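Laccase (PDB 4F7K) probably oxidises phenolic substrates one electron at a time and passes the electrons to dioxygen, reducing it to water, as multicopper oxidases of the laccase class do. Local coordinates at residues V7-N12 against Q50-E55; G213-D218 against P279-T284. All coordinates share one frame; numbering follows the deposited sequence.

Interaction 1 of 2, residues V7-N12 against Q50-E55; sequences VAQPVN and QNQIGE
Val7 turns CG1 anti to its backbone N (chi1 -167°), which lays this methyl against the aliphatic stem of Gln52, 3.5 Å from Gln52 CG. On Ile53 the first torsion leaves CG2 anti to the carbonyl carbon, and that methyl meets Ala8, with Ile53 CG2 3.7 Å from Ala8 CB. Behind these side chains the backbones run only 15° apart and are joined as parallel strands: Ala8 N donates to Gln50 O at 3.0 Å, and Gln52 N donates to Ala8 O at 2.8 Å. Both bonds of Ala8 thus straddle Asn51, as expected of a parallel ladder. It joins strands 4-13 and 44-51, the inner pair of a four-stranded sheet in the first cupredoxin-like domain, and Ala8 also packs on Phe28 of the adjoining strand 23-28. Past Asn51 the ladder gives way to a turn. Asn51 OD1 accepts from Ile53 N at 3.0 Å, nearly straight at hydrogen (167°), which makes an Asx turn. Its ND2 donates to Glu55 O at 2.7 Å, close to the amide plane, and also to Val81 O, so bonds at both ends of the amide fix its rotation.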
loop_
_atom_site.group_PDB
_atom_site.type_symbol
_atom_site.label_atom_id
_atom_site.label_comp_id
_atom_site.label_asym_id
_atom_site.label_seq_id
_atom_site.Cartn_x
_atom_site.Cartn_y
_atom_site.Cartn_z
ATOM N N VAL A 7 17.782 -6.763 4.078
ATOM C CA VAL A 7 18.392 -6.439 5.353
ATOM C C VAL A 7 17.782 -5.183 5.918
ATOM O O VAL A 7 17.954 -4.121 5.340
ATOM C CB VAL A 7 19.931 -6.270 5.260
ATOM C CG1 VAL A 7 20.530 -6.256 6.664
ATOM C CG2 VAL A 7 20.581 -7.421 4.405
ATOM N N ALA A 8 17.042 -5.316 7.015
ATOM C CA ALA A 8 16.543 -4.152 7.754
ATOM C C ALA A 8 17.748 -3.540 8.514
ATOM O O ALA A 8 18.404 -4.236 9.299
ATOM C CB ALA A 8 15.388 -4.558 8.702
ATOM N N GLN A 9 18.108 -2.293 8.205
ATOM C CA GLN A 9 19.303 -1.670 8.810
ATOM C C GLN A 9 19.234 -0.142 8.898
ATOM O O GLN A 9 18.411 0.473 8.238
ATOM C CB GLN A 9 20.578 -2.056 8.029
ATOM C CG GLN A 9 20.406 -1.753 6.514
ATOM C CD GLN A 9 21.490 -2.305 5.671
ATOM O OE1 GLN A 9 22.430 -2.966 6.165
ATOM N NE2 GLN A 9 21.401 -2.039 4.395
ATOM N N PRO A 10 20.151 0.483 9.688
ATOM C CA PRO A 10 20.211 1.952 9.621
ATOM C C PRO A 10 20.637 2.402 8.225
ATOM O O PRO A 10 21.505 1.801 7.615
ATOM C CB PRO A 10 21.289 2.334 10.641
ATOM C CG PRO A 10 21.349 1.091 11.608
ATOM C CD PRO A 10 21.073 -0.096 10.679
ATOM N N VAL A 11 20.062 3.484 7.741
ATOM C CA VAL A 11 20.357 3.966 6.412
ATOM C C VAL A 11 20.169 5.468 6.466
ATOM O O VAL A 11 19.766 6.006 7.506
ATOM C CB VAL A 11 19.300 3.404 5.427
ATOM C CG1 VAL A 11 19.299 1.834 5.476
ATOM C CG2 VAL A 11 17.885 4.023 5.773
ATOM N N ASN A 12 20.435 6.128 5.343
ATOM C CA ASN A 12 20.133 7.556 5.183
ATOM C C ASN A 12 19.248 7.741 3.962
ATOM O O ASN A 12 19.335 6.984 2.966
ATOM C CB ASN A 12 21.391 8.379 4.995
ATOM C CG ASN A 12 22.329 8.299 6.176
ATOM O OD1 ASN A 12 22.261 9.114 7.134
ATOM N ND2 ASN A 12 23.244 7.359 6.107
ATOM N N GLN A 50 16.943 -10.291 7.086
ATOM C CA GLN A 50 18.021 -10.165 8.066
ATOM C C GLN A 50 17.794 -8.933 8.955
ATOM O O GLN A 50 17.715 -7.823 8.456
ATOM C CB GLN A 50 19.364 -9.997 7.363
ATOM C CG GLN A 50 19.760 -11.128 6.468
ATOM C CD GLN A 50 20.776 -12.002 7.132
ATOM O OE1 GLN A 50 20.895 -12.023 8.378
ATOM N NE2 GLN A 50 21.538 -12.722 6.322
ATOM N N ASN A 51 17.725 -9.149 10.263
ATOM C CA ASN A 51 17.434 -8.078 11.227
ATOM C C ASN A 51 18.705 -7.383 11.749
ATOM O O ASN A 51 19.391 -7.912 12.638
ATOM C CB ASN A 51 16.605 -8.667 12.372
ATOM C CG ASN A 51 16.161 -7.631 13.388
ATOM O OD1 ASN A 51 16.694 -6.519 13.457
ATOM N ND2 ASN A 51 15.191 -8.012 14.220
ATOM N N GLN A 52 19.038 -6.222 11.179
ATOM C CA GLN A 52 20.161 -5.403 11.699
ATOM C C GLN A 52 19.668 -4.094 12.335
ATOM O O GLN A 52 20.311 -3.053 12.196
ATOM C CB GLN A 52 21.201 -5.071 10.614
ATOM C CG GLN A 52 21.810 -6.293 9.924
ATOM C CD GLN A 52 22.959 -5.938 8.975
ATOM O OE1 GLN A 52 23.136 -4.777 8.572
ATOM N NE2 GLN A 52 23.740 -6.939 8.608
ATOM N N ILE A 53 18.535 -4.131 13.024
ATOM C CA ILE A 53 17.993 -2.888 13.560
ATOM C C ILE A 53 17.993 -2.822 15.079
ATOM O O ILE A 53 17.552 -1.813 15.652
ATOM C CB ILE A 53 16.568 -2.544 13.016
ATOM C CG1 ILE A 53 15.520 -3.515 13.567
ATOM C CG2 ILE A 53 16.580 -2.430 11.479
ATOM C CD1 ILE A 53 14.089 -3.163 13.224
ATOM N N GLY A 54 18.477 -3.884 15.724
ATOM C CA GLY A 54 18.699 -3.857 17.160
ATOM C C GLY A 54 17.468 -4.205 17.977
ATOM O O GLY A 54 17.535 -4.208 19.202
ATOM N N GLU A 55 16.350 -4.521 17.316
ATOM C CA GLU A 55 15.138 -4.898 18.041
ATOM C C GLU A 55 14.331 -5.931 17.254
ATOM O O GLU A 55 14.597 -6.130 16.096
ATOM C CB GLU A 55 14.297 -3.650 18.411
ATOM C CG GLU A 55 13.922 -2.785 17.254
ATOM C CD GLU A 55 13.287 -1.467 17.659
ATOM O OE1 GLU A 55 12.109 -1.250 17.292
ATOM O OE2 GLU A 55 13.957 -0.636 18.329
#

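Interaction 2 of 2, residues G213-D218 against P279-T284; sequences GMPIVD and PPNEVT
Pro215 and Pro280 bring the two backbones closest, 5.7 Å between their CA atoms; Met214 CA and Asn281 CA lie 6.7 Å apart, so the register falls along 279-284 as it rises along 213-218. Residues 214-216 are extended, whereas 279-284 has no regular secondary structure, and the two meet through the Pro215 ring and the Met214 side chain, which pack on the Pro279 carbonyl and the Asn281 side chain. The Pro215 ring and Asn281 carry much of the contact, the CB of Pro215 directed toward the other segment. Pro215 CG comes within 3.3 Å of Pro279 O, and its CB lies 3.7 Å from the same oxygen. On the ring's nitrogen side, Pro215 CD sits 4.0 Å from Asn281 CG, with the two side chains crossing at about a right angle. An alanine here would probably open a gap beside the Pro279 carbonyl and the Asn281 amide, since CG and CD would be gone while CB stayed. Met214 reaches Asn281 from a different direction: a bend at chi2 (-69°) places its sulfur, and Met214 SD lies 3.8 Å from Asn281 CB. Both Met214 and Asn281 also touch Asp95, Met214 meets His359 as well, and Glu282 O accepts a hydrogen bond from Arg65 NH1. With 214-220 outermost in its six-stranded sheet and 279-284 between strands 256-261 and 290-295, the contact sets an edge strand of the second cupredoxin-like domain against the connection leading to the third, a junction consistent with the three-domain architecture of laccase-type multicopper oxidases.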
loop_
_atom_site.group_PDB
_atom_site.type_symbol
_atom_site.label_atom_id
_atom_site.label_comp_id
_atom_site.label_asym_id
_atom_site.label_seq_id
_atom_site.Cartn_x
_atom_site.Cartn_y
_atom_site.Cartn_z
ATOM N N GLY A 213 -3.992 -3.594 -5.948
ATOM C CA GLY A 213 -3.483 -4.756 -6.675
ATOM C C GLY A 213 -4.547 -5.501 -7.456
ATOM O O GLY A 213 -4.233 -6.477 -8.117
ATOM N N MET A 214 -5.793 -5.034 -7.407
ATOM C CA MET A 214 -6.919 -5.726 -8.075
ATOM C C MET A 214 -7.526 -4.915 -9.203
ATOM O O MET A 214 -8.134 -3.874 -8.950
ATOM C CB MET A 214 -8.026 -6.128 -7.091
ATOM C CG MET A 214 -7.583 -7.121 -6.055
ATOM S SD MET A 214 -7.245 -8.734 -6.767
ATOM C CE MET A 214 -6.169 -9.398 -5.499
ATOM N N PRO A 215 -7.357 -5.393 -10.448
ATOM C CA PRO A 215 -7.910 -4.789 -11.665
ATOM C C PRO A 215 -9.423 -4.577 -11.581
ATOM O O PRO A 215 -10.135 -5.431 -11.055
ATOM C CB PRO A 215 -7.599 -5.830 -12.745
ATOM C CG PRO A 215 -6.437 -6.573 -12.217
ATOM C CD PRO A 215 -6.664 -6.656 -10.737
ATOM N N ILE A 216 -9.884 -3.428 -12.069
ATOM C CA ILE A 216 -11.296 -3.120 -12.118
ATOM C C ILE A 216 -11.790 -3.361 -13.540
ATOM O O ILE A 216 -11.052 -3.140 -14.512
ATOM C CB ILE A 216 -11.621 -1.681 -11.659
ATOM C CG1 ILE A 216 -11.053 -0.628 -12.616
ATOM C CG2 ILE A 216 -11.142 -1.441 -10.212
ATOM C CD1 ILE A 216 -11.229 0.820 -12.093
ATOM N N VAL A 217 -13.036 -3.816 -13.643
ATOM C CA VAL A 217 -13.641 -4.157 -14.928
ATOM C C VAL A 217 -13.648 -2.977 -15.903
ATOM O O VAL A 217 -13.163 -3.103 -17.037
ATOM C CB VAL A 217 -15.028 -4.826 -14.761
ATOM C CG1 VAL A 217 -15.767 -4.935 -16.108
ATOM C CG2 VAL A 217 -14.861 -6.216 -14.145
ATOM N N ASP A 218 -14.164 -1.834 -15.466
ATOM C CA ASP A 218 -14.157 -0.661 -16.334
ATOM C C ASP A 218 -13.287 0.435 -15.764
ATOM O O ASP A 218 -13.572 0.946 -14.693
ATOM C CB ASP A 218 -15.574 -0.146 -16.620
ATOM C CG ASP A 218 -16.410 -1.154 -17.371
ATOM O OD1 ASP A 218 -16.242 -1.281 -18.609
ATOM O OD2 ASP A 218 -17.235 -1.824 -16.717
ATOM N N PRO A 279 -5.927 -7.433 -17.168
ATOM C CA PRO A 279 -6.508 -8.782 -17.064
ATOM C C PRO A 279 -6.893 -9.088 -15.612
ATOM O O PRO A 279 -6.164 -8.690 -14.682
ATOM C CB PRO A 279 -5.381 -9.707 -17.544
ATOM C CG PRO A 279 -4.136 -8.886 -17.525
ATOM C CD PRO A 279 -4.549 -7.454 -17.702
ATOM N N PRO A 280 -8.041 -9.752 -15.404
ATOM C CA PRO A 280 -8.547 -9.882 -14.035
ATOM C C PRO A 280 -7.745 -10.888 -13.223
ATOM O O PRO A 280 -7.094 -11.757 -13.784
ATOM C CB PRO A 280 -10.000 -10.386 -14.230
ATOM C CG PRO A 280 -10.285 -10.258 -15.715
ATOM C CD PRO A 280 -8.956 -10.383 -16.386
ATOM N N ASN A 281 -7.778 -10.732 -11.909
ATOM C CA ASN A 281 -7.247 -11.719 -10.964
ATOM C C ASN A 281 -8.397 -12.617 -10.557
ATOM O O ASN A 281 -9.537 -12.206 -10.700
ATOM C CB ASN A 281 -6.667 -10.997 -9.730
ATOM C CG ASN A 281 -5.340 -10.336 -10.018
ATOM O OD1 ASN A 281 -4.987 -9.296 -9.415
ATOM N ND2 ASN A 281 -4.574 -10.940 -10.924
ATOM N N GLU A 282 -8.129 -13.810 -10.030
ATOM C CA GLU A 282 -9.223 -14.700 -9.626
ATOM C C GLU A 282 -9.993 -14.150 -8.415
ATOM O O GLU A 282 -9.457 -14.075 -7.307
ATOM C CB GLU A 282 -8.724 -16.125 -9.350
ATOM C CG GLU A 282 -7.934 -16.791 -10.494
ATOM C CD GLU A 282 -8.789 -17.344 -11.645
ATOM O OE1 GLU A 282 -9.980 -17.710 -11.448
ATOM O OE2 GLU A 282 -8.234 -17.443 -12.770
ATOM N N VAL A 283 -11.242 -13.736 -8.624
ATOM C CA VAL A 283 -12.056 -13.262 -7.493
ATOM C C VAL A 283 -13.269 -14.157 -7.258
ATOM O O VAL A 283 -14.057 -14.429 -8.180
ATOM C CB VAL A 283 -12.328 -11.673 -7.481
ATOM C CG1 VAL A 283 -11.876 -10.965 -8.777
ATOM C CG2 VAL A 283 -13.765 -11.309 -7.115
ATOM N N THR A 284 -13.364 -14.676 -6.033
ATOM C CA THR A 284 -14.441 -15.588 -5.665
ATOM C C THR A 284 -15.654 -14.782 -5.233
ATOM O O THR A 284 -15.611 -14.070 -4.228
ATOM C CB THR A 284 -14.014 -16.617 -4.571
ATOM O OG1 THR A 284 -12.966 -17.455 -5.076
ATOM C CG2 THR A 284 -15.197 -17.516 -4.169
#

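Both segments of interaction 1 precede both segments of interaction 2 in the sequence. They lie on opposite sides of the chain's centre, their own centres 36 Å apart and their nearest atoms about 24 Å apart, and they do not touch. No sheet is shared: 7-12 and the start of 50-55 lie in the four-stranded sheet containing strands 4-13 and 44-51, the rest of 50-55 turning away as a loop, whereas 213-218 lies on strand 214-220 at the margin of a six-stranded sheet, and 279-284 occupies the loop between strands 256-261 and 290-295. Interaction 1 thus joins strands within one domain, while interaction 2 probably lies where the second domain meets the connection to the third.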